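Local coordinates for cellulase IBT99 (Metagenomes, PDB 6WBT), which probably hydrolyses 6-phospho-alpha-glucosides as a family 4 glycoside hydrolase from gut microorganisms, binding NAD, manganese and glucose 6-phosphate, at residues A[178-181]-A[182-185]; A[228-231]-A[232-235]; A[241-244]-A[245-249]; A[264-267]-A[268-271]; A[366-369]-A[370-373]. All coordinates share one frame; numbering follows the deposited sequence.

Contacts 1 to 4 form a connected chain of neighbours that ends at the bound glucose 6-phosphate. Contact 1 joins contact 2 through E183 OE1 and S233 OG, 2.6 Å apart and probably hydrogen-bonded. It also reaches contact 3, where R180 CD packs on F248 CE2 at 3.6 Å. Contact 2 meets contact 3 through its backbone, with Y228 N 3.2 Å from F248 O in a probable hydrogen bond. Contacts 3 and 4 both touch the sugar, through W244 and Y266, and pack on each other between T247 and T265. Contact 5 stands apart, its centre about 34 Å from that of contact 3 and across the centre of the chain, on a subunit boundary.

Contact 1: A[178-181]-A[182-185]; sequences EARM and AEIL
R180 and E183 pair side-on, three residues apart on one helix. R180 NE donates to E183 OE1 at 2.8 Å and R180 NH2 to E183 OE2 at 2.7 Å, so each nitrogen takes its own oxygen. Both oxygens lie in the guanidinium plane, but they are approached from above the carboxylate plane, because the two flat groups are turned 49° apart. Two bends in the arginine, at chi2 (-76°) and chi3 (73°), fold it back until it runs alongside the glutamate. S233 is a further partner of E183 OE1, and R180 probably offsets the repulsion between E183 OE2 and the nearby D236 OD1.

The pair sits on helix 173-184, which follows the last parallel strand, 167-170, of the Rossmann-type sheet. Its backbone bonds are regular: I184 N to R180 O is 2.9 Å and A182 N to E178 O is also 2.9 Å, but L185 N to M181 O is weak at 3.3 Å.

L185 CD1 lies against the carbonyl oxygen of M181 (3.2 Å), and the side chains of selenomethionine M181 and L185 both pack on L219 of helix 216-226.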
# COMPACT_ATOMS: atom_id res chain seq x y z
N GLU A 178 -9.22 30.12 -11.40
CA GLU A 178 -9.97 29.80 -12.61
C GLU A 178 -10.63 31.04 -13.20
O GLU A 178 -10.86 31.10 -14.41
CB GLU A 178 -11.01 28.72 -12.31
CG GLU A 178 -10.41 27.36 -12.02
CD GLU A 178 -11.46 26.32 -11.68
OE1 GLU A 178 -12.49 26.68 -11.08
OE2 GLU A 178 -11.25 25.13 -12.03
N ALA A 179 -10.95 32.03 -12.36
CA ALA A 179 -11.49 33.28 -12.88
C ALA A 179 -10.44 34.04 -13.67
O ALA A 179 -10.75 34.67 -14.69
CB ALA A 179 -12.02 34.14 -11.73
N ARG A 180 -9.18 33.99 -13.23
CA ARG A 180 -8.10 34.63 -13.98
C ARG A 180 -7.83 33.89 -15.28
O ARG A 180 -7.60 34.52 -16.32
CB ARG A 180 -6.84 34.70 -13.13
CG ARG A 180 -7.05 35.20 -11.70
CD ARG A 180 -7.25 36.71 -11.63
NE ARG A 180 -8.56 37.13 -12.12
CZ ARG A 180 -9.68 37.07 -11.42
NH1 ARG A 180 -9.66 36.59 -10.18
NH2 ARG A 180 -10.82 37.47 -11.95
N MSE A 181 -7.87 32.56 -15.25
CA MSE A 181 -7.68 31.76 -16.45
C MSE A 181 -8.80 32.00 -17.45
O MSE A 181 -8.61 31.89 -18.66
CB MSE A 181 -7.58 30.27 -16.09
CG MSE A 181 -6.38 29.93 -15.22
SE MSE A 181 -6.06 28.02 -15.01
CE MSE A 181 -7.13 27.68 -13.42
N ALA A 182 -9.99 32.34 -16.93
CA ALA A 182 -11.10 32.69 -17.80
C ALA A 182 -10.85 34.01 -18.52
O ALA A 182 -11.22 34.16 -19.69
CB ALA A 182 -12.40 32.75 -16.99
N GLU A 183 -10.21 34.96 -17.84
CA GLU A 183 -9.94 36.26 -18.46
C GLU A 183 -8.77 36.19 -19.43
O GLU A 183 -8.76 36.88 -20.45
CB GLU A 183 -9.68 37.30 -17.38
CG GLU A 183 -10.82 37.49 -16.39
CD GLU A 183 -10.36 38.11 -15.09
OE1 GLU A 183 -9.16 37.99 -14.77
OE2 GLU A 183 -11.20 38.70 -14.38
N ILE A 184 -7.77 35.35 -19.12
CA ILE A 184 -6.60 35.23 -19.99
C ILE A 184 -7.00 34.66 -21.34
O ILE A 184 -6.51 35.10 -22.39
CB ILE A 184 -5.52 34.37 -19.30
CG1 ILE A 184 -5.00 35.08 -18.05
CG2 ILE A 184 -4.39 34.05 -20.26
CD1 ILE A 184 -4.13 34.20 -17.17
N LEU A 185 -7.90 33.68 -21.35
CA LEU A 185 -8.34 33.03 -22.57
C LEU A 185 -9.55 33.71 -23.20
O LEU A 185 -10.00 33.26 -24.26
CB LEU A 185 -8.68 31.56 -22.29
CG LEU A 185 -7.61 30.75 -21.57
CD1 LEU A 185 -8.24 29.56 -20.87
CD2 LEU A 185 -6.54 30.29 -22.54

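Contact 2: A[228-231]-A[232-235]; sequences YVSE and ASMN
S230 and S233 are tied together by their hydroxyls, by one weak backbone-to-side-chain bond and by one weak backbone bond. The polar part centres on S233 OG. S230 OG donates to it at 2.5 Å, a separation that at this resolution should not be read closely, and S230 N adds a weak bond to S233 OG of 3.1 Å. A chi1 of 64° sets S230 OG between its own backbone N and carbonyl carbon, turned to face the second serine. In the reverse direction S233 N gives S230 O a weak bond of 3.1 Å, far from straight at 129°. The two serines thus draw together a turn that leads into 232-235, residues with helical backbone angles but without a helix's regular bonds.

The apolar part lies between V229 and selenomethionine M234. V229 CG1 meets M234 CE at 3.6 Å, and the two side chains cross at about a right angle. A bend at chi2 (-61°) turns the M234 chain back toward the valine, which also packs on F248 of helix 242-249.

Y228, early in the loop between helices 216-226 and 242-249, gives its OH to a hydrogen bond with P263 O. Beyond the loop, the acceptor facing S233 OG is a carboxylate oxygen, E183 OE1, so S233 OG is probably the donor in that bond, and the serine pair would link the loop's backbone to the R180-E183 salt bridge of helix 173-184.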
# COMPACT_ATOMS: atom_id res chain seq x y z
N TYR A 228 -0.81 35.09 -13.29
CA TYR A 228 -2.26 35.00 -13.41
C TYR A 228 -2.92 36.35 -13.65
O TYR A 228 -4.13 36.48 -13.44
CB TYR A 228 -2.85 34.33 -12.17
CG TYR A 228 -2.57 32.85 -12.08
CD1 TYR A 228 -2.69 32.03 -13.19
CD2 TYR A 228 -2.17 32.27 -10.88
CE1 TYR A 228 -2.44 30.67 -13.11
CE2 TYR A 228 -1.91 30.92 -10.79
CZ TYR A 228 -2.04 30.12 -11.91
OH TYR A 228 -1.78 28.77 -11.82
N VAL A 229 -2.15 37.35 -14.08
CA VAL A 229 -2.65 38.70 -14.30
C VAL A 229 -2.74 38.96 -15.79
O VAL A 229 -1.75 38.78 -16.52
CB VAL A 229 -1.76 39.75 -13.61
CG1 VAL A 229 -2.06 41.14 -14.16
CG2 VAL A 229 -1.98 39.73 -12.11
N SER A 230 -3.91 39.37 -16.25
CA SER A 230 -4.12 39.83 -17.62
C SER A 230 -4.56 41.29 -17.59
O SER A 230 -4.82 41.87 -16.54
CB SER A 230 -5.16 38.96 -18.34
OG SER A 230 -6.43 39.07 -17.72
N GLU A 231 -4.64 41.88 -18.78
CA GLU A 231 -5.10 43.26 -18.88
C GLU A 231 -6.59 43.39 -18.61
O GLU A 231 -7.05 44.46 -18.20
CB GLU A 231 -4.75 43.83 -20.26
CG GLU A 231 -3.26 43.81 -20.57
CD GLU A 231 -2.44 44.55 -19.53
OE1 GLU A 231 -2.40 45.80 -19.59
OE2 GLU A 231 -1.83 43.89 -18.67
N ALA A 232 -7.36 42.32 -18.83
CA ALA A 232 -8.76 42.30 -18.42
C ALA A 232 -8.92 41.97 -16.94
O ALA A 232 -9.98 42.24 -16.37
CB ALA A 232 -9.55 41.30 -19.26
N SER A 233 -7.90 41.38 -16.32
CA SER A 233 -7.96 41.10 -14.89
C SER A 233 -7.92 42.38 -14.06
O SER A 233 -8.47 42.43 -12.96
CB SER A 233 -6.81 40.18 -14.48
OG SER A 233 -6.81 39.00 -15.27
N MSE A 234 -7.28 43.43 -14.58
CA MSE A 234 -7.16 44.70 -13.87
C MSE A 234 -8.50 45.39 -13.71
O MSE A 234 -8.69 46.20 -12.81
CB MSE A 234 -6.18 45.62 -14.60
CG MSE A 234 -4.80 45.04 -14.83
SE MSE A 234 -3.87 44.59 -13.18
CE MSE A 234 -2.03 44.72 -13.82
N ASN A 235 -9.45 45.07 -14.60
CA ASN A 235 -10.75 45.73 -14.59
C ASN A 235 -11.66 45.22 -13.48
O ASN A 235 -12.58 45.94 -13.08
CB ASN A 235 -11.44 45.55 -15.94
CG ASN A 235 -10.83 46.42 -17.03
OD1 ASN A 235 -10.27 47.48 -16.75
ND2 ASN A 235 -10.93 45.97 -18.27

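Contact 3: A[241-244]-A[245-249]; sequences DPDW and VHTFK. With G6P (6-O-phosphono-alpha-D-glucopyranose), chain F.
The six-membered ring of W244 serves two partners, turning its edge to the bound sugar while its CE3 corner lies over the F248 ring. W244 CZ2 lies 3.2 Å from O5 of glucose 6-phosphate, and the sugar's C5 lies in the plane of the indole. All this happens in the opening turns of helix 242-249, whose N-cap is D241.

Toward F248 the two rings are near parallel, with planes at 30°, but they are slid so far apart that they barely overlap, their centroids 5.4 Å apart. W244 CE3 is displaced toward the rim of the F248 face it covers, and F248 CZ, the nearest F248 atom, is 4.0 Å from W244 CE3. T247 CB comes to 3.9 Å from the same W244 CE3, so the residues three and four further on both pack against the indole. A chi1 of -85° for W244, with CG beside the backbone N, swings the ring out to the pocket. M173 of helix 173-184 and R286 also pack on it.

The backbone is held in the usual helical way, with H246 N to P242 O at 3.1 Å and F248 N to W244 O at 2.9 Å. H246 meanwhile stacks on Y279. At the helix start the aspartate divides its oxygens: OD2 forms a salt bridge with R286, which also binds the ligand, while D241 OD1 accepts the capping bond from D243 N at 3.0 Å, on its anti side and 28° out of the carboxylate plane.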
# COMPACT_ATOMS: atom_id res chain seq x y z
N ASP A 241 -6.70 45.53 -5.22
CA ASP A 241 -5.76 45.41 -4.12
C ASP A 241 -4.36 45.14 -4.68
O ASP A 241 -4.17 44.15 -5.40
CB ASP A 241 -6.19 44.29 -3.18
CG ASP A 241 -5.51 44.35 -1.82
OD1 ASP A 241 -4.30 44.66 -1.77
OD2 ASP A 241 -6.19 44.10 -0.81
N PRO A 242 -3.37 45.99 -4.39
CA PRO A 242 -2.02 45.75 -4.92
C PRO A 242 -1.39 44.47 -4.40
O PRO A 242 -0.51 43.92 -5.06
CB PRO A 242 -1.24 46.99 -4.47
CG PRO A 242 -1.98 47.48 -3.27
CD PRO A 242 -3.43 47.20 -3.55
N ASP A 243 -1.82 43.98 -3.23
CA ASP A 243 -1.28 42.73 -2.72
C ASP A 243 -1.71 41.54 -3.58
O ASP A 243 -0.93 40.60 -3.75
CB ASP A 243 -1.72 42.52 -1.27
CG ASP A 243 -0.75 41.65 -0.48
OD1 ASP A 243 -0.25 40.66 -1.04
OD2 ASP A 243 -0.50 41.97 0.70
N TRP A 244 -2.93 41.58 -4.12
CA TRP A 244 -3.37 40.49 -4.99
C TRP A 244 -2.68 40.54 -6.35
O TRP A 244 -2.50 39.49 -6.98
CB TRP A 244 -4.89 40.53 -5.17
CG TRP A 244 -5.65 39.82 -4.08
CD1 TRP A 244 -6.60 40.35 -3.26
CD2 TRP A 244 -5.50 38.45 -3.68
NE1 TRP A 244 -7.06 39.40 -2.39
CE2 TRP A 244 -6.40 38.22 -2.63
CE3 TRP A 244 -4.69 37.40 -4.12
CZ2 TRP A 244 -6.52 36.99 -2.00
CZ3 TRP A 244 -4.81 36.17 -3.50
CH2 TRP A 244 -5.72 35.97 -2.45
N VAL A 245 -2.30 41.73 -6.81
CA VAL A 245 -1.56 41.83 -8.06
C VAL A 245 -0.17 41.21 -7.90
O VAL A 245 0.28 40.42 -8.74
CB VAL A 245 -1.47 43.29 -8.52
CG1 VAL A 245 -0.77 43.39 -9.87
CG2 VAL A 245 -2.86 43.91 -8.59
N HIS A 246 0.52 41.57 -6.82
CA HIS A 246 1.81 40.96 -6.52
C HIS A 246 1.68 39.47 -6.27
O HIS A 246 2.59 38.70 -6.60
CB HIS A 246 2.45 41.65 -5.32
CG HIS A 246 3.68 40.97 -4.80
ND1 HIS A 246 4.94 41.27 -5.25
CD2 HIS A 246 3.83 39.99 -3.87
CE1 HIS A 246 5.82 40.52 -4.62
NE2 HIS A 246 5.18 39.73 -3.78
N THR A 247 0.55 39.04 -5.71
CA THR A 247 0.36 37.63 -5.41
C THR A 247 0.15 36.81 -6.68
O THR A 247 0.68 35.70 -6.80
CB THR A 247 -0.83 37.45 -4.46
OG1 THR A 247 -0.74 38.41 -3.40
CG2 THR A 247 -0.82 36.06 -3.85
N PHE A 248 -0.62 37.34 -7.63
CA PHE A 248 -0.85 36.61 -8.87
C PHE A 248 0.36 36.67 -9.80
O PHE A 248 0.64 35.70 -10.51
CB PHE A 248 -2.08 37.16 -9.59
CG PHE A 248 -3.38 36.78 -8.94
CD1 PHE A 248 -3.50 35.59 -8.23
CD2 PHE A 248 -4.49 37.60 -9.05
CE1 PHE A 248 -4.71 35.24 -7.64
CE2 PHE A 248 -5.69 37.26 -8.46
CZ PHE A 248 -5.80 36.08 -7.76
N LYS A 249 1.09 37.78 -9.80
CA LYS A 249 2.23 37.95 -10.69
C LYS A 249 3.46 37.17 -10.23
O LYS A 249 4.39 37.00 -11.02
CB LYS A 249 2.57 39.43 -10.82
CG LYS A 249 3.35 39.78 -12.08
CD LYS A 249 3.53 41.29 -12.22
CE LYS A 249 2.19 41.99 -12.40
NZ LYS A 249 1.50 41.58 -13.65
C1 G6P F . -8.83 33.58 -1.04
C2 G6P F . -8.23 32.51 -0.13
C3 G6P F . -8.54 32.79 1.33
C4 G6P F . -8.15 34.22 1.68
C5 G6P F . -8.83 35.18 0.71
C6 G6P F . -8.54 36.64 1.03
O1 G6P F . -10.26 33.52 -0.98
O2 G6P F . -8.77 31.23 -0.49
O3 G6P F . -7.81 31.88 2.16
O4 G6P F . -8.57 34.52 3.02
O5 G6P F . -8.40 34.87 -0.62
O6 G6P F . -7.81 36.77 2.24
P G6P F . -7.67 38.21 2.95
O1P G6P F . -6.25 38.25 3.45
O2P G6P F . -8.73 38.19 4.03
O3P G6P F . -7.96 39.18 1.83

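Contact 4: A[264-267]-A[268-271]; sequences NTYW and QYYL. With G6P (6-O-phosphono-alpha-D-glucopyranose), chain F.
W267 and L271 make the apolar centre, with L271 CG set 3.6 Å from W267 CE3 and the leucine lying obliquely to the indole. Y270 CB comes up to the same carbon, W267 CE3, at 4.0 Å, so one corner of the tryptophan is covered by the residues three and four further along.

A second apolar pair lies nearer the ligand. Y269 CE1 meets Y266 CD1 at 3.5 Å; the ring planes are inclined at 50°, and Y266 CD1 lies at the edge of the Y269 ring. A chi1 of -47° brings the Y269 ring back to this position. The edge of Y270 faces the carbonyl of Y266, with CD2 near Y266 O.

Working outward, the backbone forms a type I turn from N264 to W267 that runs into the short helix 267-270. N264 OD1 caps the turn, accepting from Y266 N at 3.0 Å. Next come Q268 N to T265 O at 3.2 Å and L271 N to W267 O at 3.0 Å. W267 NE1 is bonded to G203 O, and L271 O reaches S421 of a neighbouring subunit.

The polar edge is Y266 OH, which accepts a hydrogen bond from O3 of glucose 6-phosphate at 3.2 Å. H201, a manganese ligand, stacks on the Y266 ring, and the Y266 side chain comes within about 5 Å of the manganese. The packing of Y269 and the H201 stack probably limit the ring's movement, consistent with a fixed place for the OH that accepts from the sugar.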
# COMPACT_ATOMS: atom_id res chain seq x y z
N ASN A 264 -0.73 26.37 -7.74
CA ASN A 264 -1.64 27.12 -6.88
C ASN A 264 -0.96 28.40 -6.43
O ASN A 264 0.26 28.47 -6.30
CB ASN A 264 -2.06 26.27 -5.68
CG ASN A 264 -3.19 26.90 -4.88
OD1 ASN A 264 -3.10 28.06 -4.46
ND2 ASN A 264 -4.25 26.14 -4.66
N THR A 265 -1.78 29.43 -6.19
CA THR A 265 -1.25 30.74 -5.85
C THR A 265 -0.44 30.71 -4.56
O THR A 265 0.60 31.37 -4.45
CB THR A 265 -2.39 31.75 -5.76
OG1 THR A 265 -2.77 32.17 -7.08
CG2 THR A 265 -2.00 32.96 -4.94
N TYR A 266 -0.88 29.91 -3.58
CA TYR A 266 -0.26 29.92 -2.26
C TYR A 266 1.11 29.26 -2.21
O TYR A 266 1.72 29.24 -1.13
CB TYR A 266 -1.20 29.26 -1.25
CG TYR A 266 -2.23 30.20 -0.67
CD1 TYR A 266 -1.95 30.97 0.45
CD2 TYR A 266 -3.48 30.34 -1.26
CE1 TYR A 266 -2.88 31.83 0.98
CE2 TYR A 266 -4.42 31.20 -0.74
CZ TYR A 266 -4.12 31.95 0.38
OH TYR A 266 -5.06 32.81 0.91
N TRP A 267 1.62 28.72 -3.32
CA TRP A 267 3.01 28.28 -3.35
C TRP A 267 3.98 29.45 -3.24
O TRP A 267 5.19 29.22 -3.09
CB TRP A 267 3.29 27.49 -4.62
CG TRP A 267 2.73 26.11 -4.60
CD1 TRP A 267 1.61 25.67 -5.24
CD2 TRP A 267 3.24 24.98 -3.88
NE1 TRP A 267 1.40 24.34 -4.98
CE2 TRP A 267 2.39 23.89 -4.15
CE3 TRP A 267 4.35 24.78 -3.05
CZ2 TRP A 267 2.61 22.63 -3.60
CZ3 TRP A 267 4.56 23.53 -2.51
CH2 TRP A 267 3.69 22.47 -2.79
N GLN A 268 3.48 30.68 -3.31
CA GLN A 268 4.32 31.86 -3.16
C GLN A 268 5.02 31.89 -1.80
O GLN A 268 6.14 32.40 -1.69
CB GLN A 268 3.46 33.11 -3.35
CG GLN A 268 4.19 34.43 -3.22
CD GLN A 268 3.23 35.59 -3.02
OE1 GLN A 268 3.53 36.73 -3.36
NE2 GLN A 268 2.07 35.29 -2.46
N TYR A 269 4.38 31.35 -0.77
CA TYR A 269 4.93 31.41 0.58
C TYR A 269 5.77 30.19 0.96
O TYR A 269 6.62 30.30 1.84
CB TYR A 269 3.80 31.57 1.60
CG TYR A 269 2.80 32.65 1.23
CD1 TYR A 269 1.52 32.31 0.80
CD2 TYR A 269 3.14 33.99 1.29
CE1 TYR A 269 0.61 33.29 0.45
CE2 TYR A 269 2.23 34.97 0.95
CZ TYR A 269 0.96 34.62 0.53
OH TYR A 269 0.06 35.59 0.19
N TYR A 270 5.55 29.05 0.31
CA TYR A 270 6.32 27.85 0.60
C TYR A 270 7.59 27.76 -0.24
O TYR A 270 8.67 27.53 0.30
CB TYR A 270 5.46 26.60 0.38
CG TYR A 270 4.36 26.43 1.40
CD1 TYR A 270 4.60 25.81 2.62
CD2 TYR A 270 3.07 26.88 1.15
CE1 TYR A 270 3.60 25.65 3.56
CE2 TYR A 270 2.06 26.73 2.08
CZ TYR A 270 2.33 26.11 3.28
OH TYR A 270 1.33 25.95 4.21
N LEU A 271 7.46 27.95 -1.55
CA LEU A 271 8.62 27.88 -2.43
C LEU A 271 9.47 29.14 -2.38
O LEU A 271 10.66 29.08 -2.71
CB LEU A 271 8.18 27.62 -3.87
CG LEU A 271 7.47 26.29 -4.12
CD1 LEU A 271 7.05 26.17 -5.58
CD2 LEU A 271 8.35 25.13 -3.71
C1 G6P F . -8.83 33.58 -1.04
C2 G6P F . -8.23 32.51 -0.13
C3 G6P F . -8.54 32.79 1.33
C4 G6P F . -8.15 34.22 1.68
C5 G6P F . -8.83 35.18 0.71
C6 G6P F . -8.54 36.64 1.03
O1 G6P F . -10.26 33.52 -0.98
O2 G6P F . -8.77 31.23 -0.49
O3 G6P F . -7.81 31.88 2.16
O4 G6P F . -8.57 34.52 3.02
O5 G6P F . -8.40 34.87 -0.62
O6 G6P F . -7.81 36.77 2.24
P G6P F . -7.67 38.21 2.95
O1P G6P F . -6.25 38.25 3.45
O2P G6P F . -8.73 38.19 4.03
O3P G6P F . -7.96 39.18 1.83

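Contact 5: A[366-369]-A[370-373]; sequences TDRG and VEPV
R368 and E371 reach each other through a bent arginine and an extended glutamate. R368 starts with CG beside its backbone N (chi1 -43°) and turns again at chi3 (-58°), which curls the guanidinium back over the turn. E371 runs straight beyond CG to meet it. R368 NH2 and E371 OE2 are 3.1 Å apart, a salt bridge whose hydrogen bond is weak. The oxygen lies near the guanidinium plane, at its edge, though the carboxylate itself is turned 62° from that plane. One face of the guanidinium rests over T366 OG1. D367 OD1 adds a long ion pair of 3.7 Å to R368 NH1 from well outside the plane, so only charge acts there.

The carboxylate is shared across a subunit boundary. E371 OE2 also forms a salt bridge with R339 of a neighbouring subunit, and E371 OE1 is hydrogen-bonded to Y364 OH of that neighbouring subunit. E371 OE2 thus has two arginine partners, R368 of its own chain and R339 of the neighbour, which probably favours its ionised form.

Beneath these charges, T366 OG1 accepts from R368 N at 3.0 Å, an ST turn, and donates to G369 O at 2.9 Å. The same G369 O takes a bond from T366 N at 2.8 Å, while G369 N returns one to T366 O at 3.3 Å. G369 itself has a positive phi, at backbone angles where a side chain would press on the preceding carbonyl. Together this is a two-residue beta hairpin, its type I turn joining antiparallel strands 358-366 and 369-372 at the margin of the chain's large mixed sheet.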
# COMPACT_ATOMS: atom_id res chain seq x y z
N THR A 366 -23.10 15.25 -4.66
CA THR A 366 -24.40 14.60 -4.65
C THR A 366 -25.16 14.99 -3.39
O THR A 366 -24.62 15.60 -2.47
CB THR A 366 -24.26 13.08 -4.74
OG1 THR A 366 -23.91 12.56 -3.45
CG2 THR A 366 -23.17 12.70 -5.73
N ASP A 367 -26.44 14.62 -3.35
CA ASP A 367 -27.23 14.85 -2.14
C ASP A 367 -26.82 13.94 -1.00
O ASP A 367 -27.36 14.08 0.11
CB ASP A 367 -28.72 14.68 -2.44
CG ASP A 367 -29.10 13.25 -2.74
OD1 ASP A 367 -28.49 12.65 -3.65
OD2 ASP A 367 -30.01 12.72 -2.07
N ARG A 368 -25.90 13.00 -1.23
CA ARG A 368 -25.40 12.11 -0.20
C ARG A 368 -23.99 12.45 0.26
O ARG A 368 -23.50 11.84 1.21
CB ARG A 368 -25.42 10.66 -0.71
CG ARG A 368 -26.67 10.28 -1.48
CD ARG A 368 -26.50 8.96 -2.20
NE ARG A 368 -25.36 8.99 -3.12
CZ ARG A 368 -25.43 9.39 -4.39
NH1 ARG A 368 -26.59 9.79 -4.89
NH2 ARG A 368 -24.35 9.39 -5.15
N GLY A 369 -23.34 13.41 -0.38
CA GLY A 369 -21.98 13.79 -0.09
C GLY A 369 -21.21 14.01 -1.38
O GLY A 369 -21.79 14.30 -2.42
N VAL A 370 -19.89 13.87 -1.29
CA VAL A 370 -19.01 14.04 -2.43
C VAL A 370 -18.51 12.68 -2.89
O VAL A 370 -18.13 11.84 -2.07
CB VAL A 370 -17.83 14.97 -2.09
CG1 VAL A 370 -16.86 15.05 -3.26
CG2 VAL A 370 -18.33 16.35 -1.71
N GLU A 371 -18.52 12.46 -4.20
CA GLU A 371 -17.94 11.27 -4.81
C GLU A 371 -16.64 11.66 -5.50
O GLU A 371 -16.67 12.12 -6.66
CB GLU A 371 -18.91 10.62 -5.80
CG GLU A 371 -20.07 9.89 -5.13
CD GLU A 371 -20.91 9.11 -6.12
OE1 GLU A 371 -20.89 9.45 -7.32
OE2 GLU A 371 -21.58 8.15 -5.69
N PRO A 372 -15.49 11.50 -4.86
CA PRO A 372 -14.23 11.92 -5.48
C PRO A 372 -13.77 10.95 -6.55
O PRO A 372 -13.99 9.74 -6.47
CB PRO A 372 -13.24 11.94 -4.30
CG PRO A 372 -14.08 11.79 -3.05
CD PRO A 372 -15.30 11.03 -3.48
N VAL A 373 -13.11 11.50 -7.57
CA VAL A 373 -12.61 10.70 -8.67
C VAL A 373 -11.25 10.12 -8.30
O VAL A 373 -10.47 10.72 -7.54
CB VAL A 373 -12.53 11.54 -9.96
CG1 VAL A 373 -13.92 11.98 -10.39
CG2 VAL A 373 -11.62 12.74 -9.77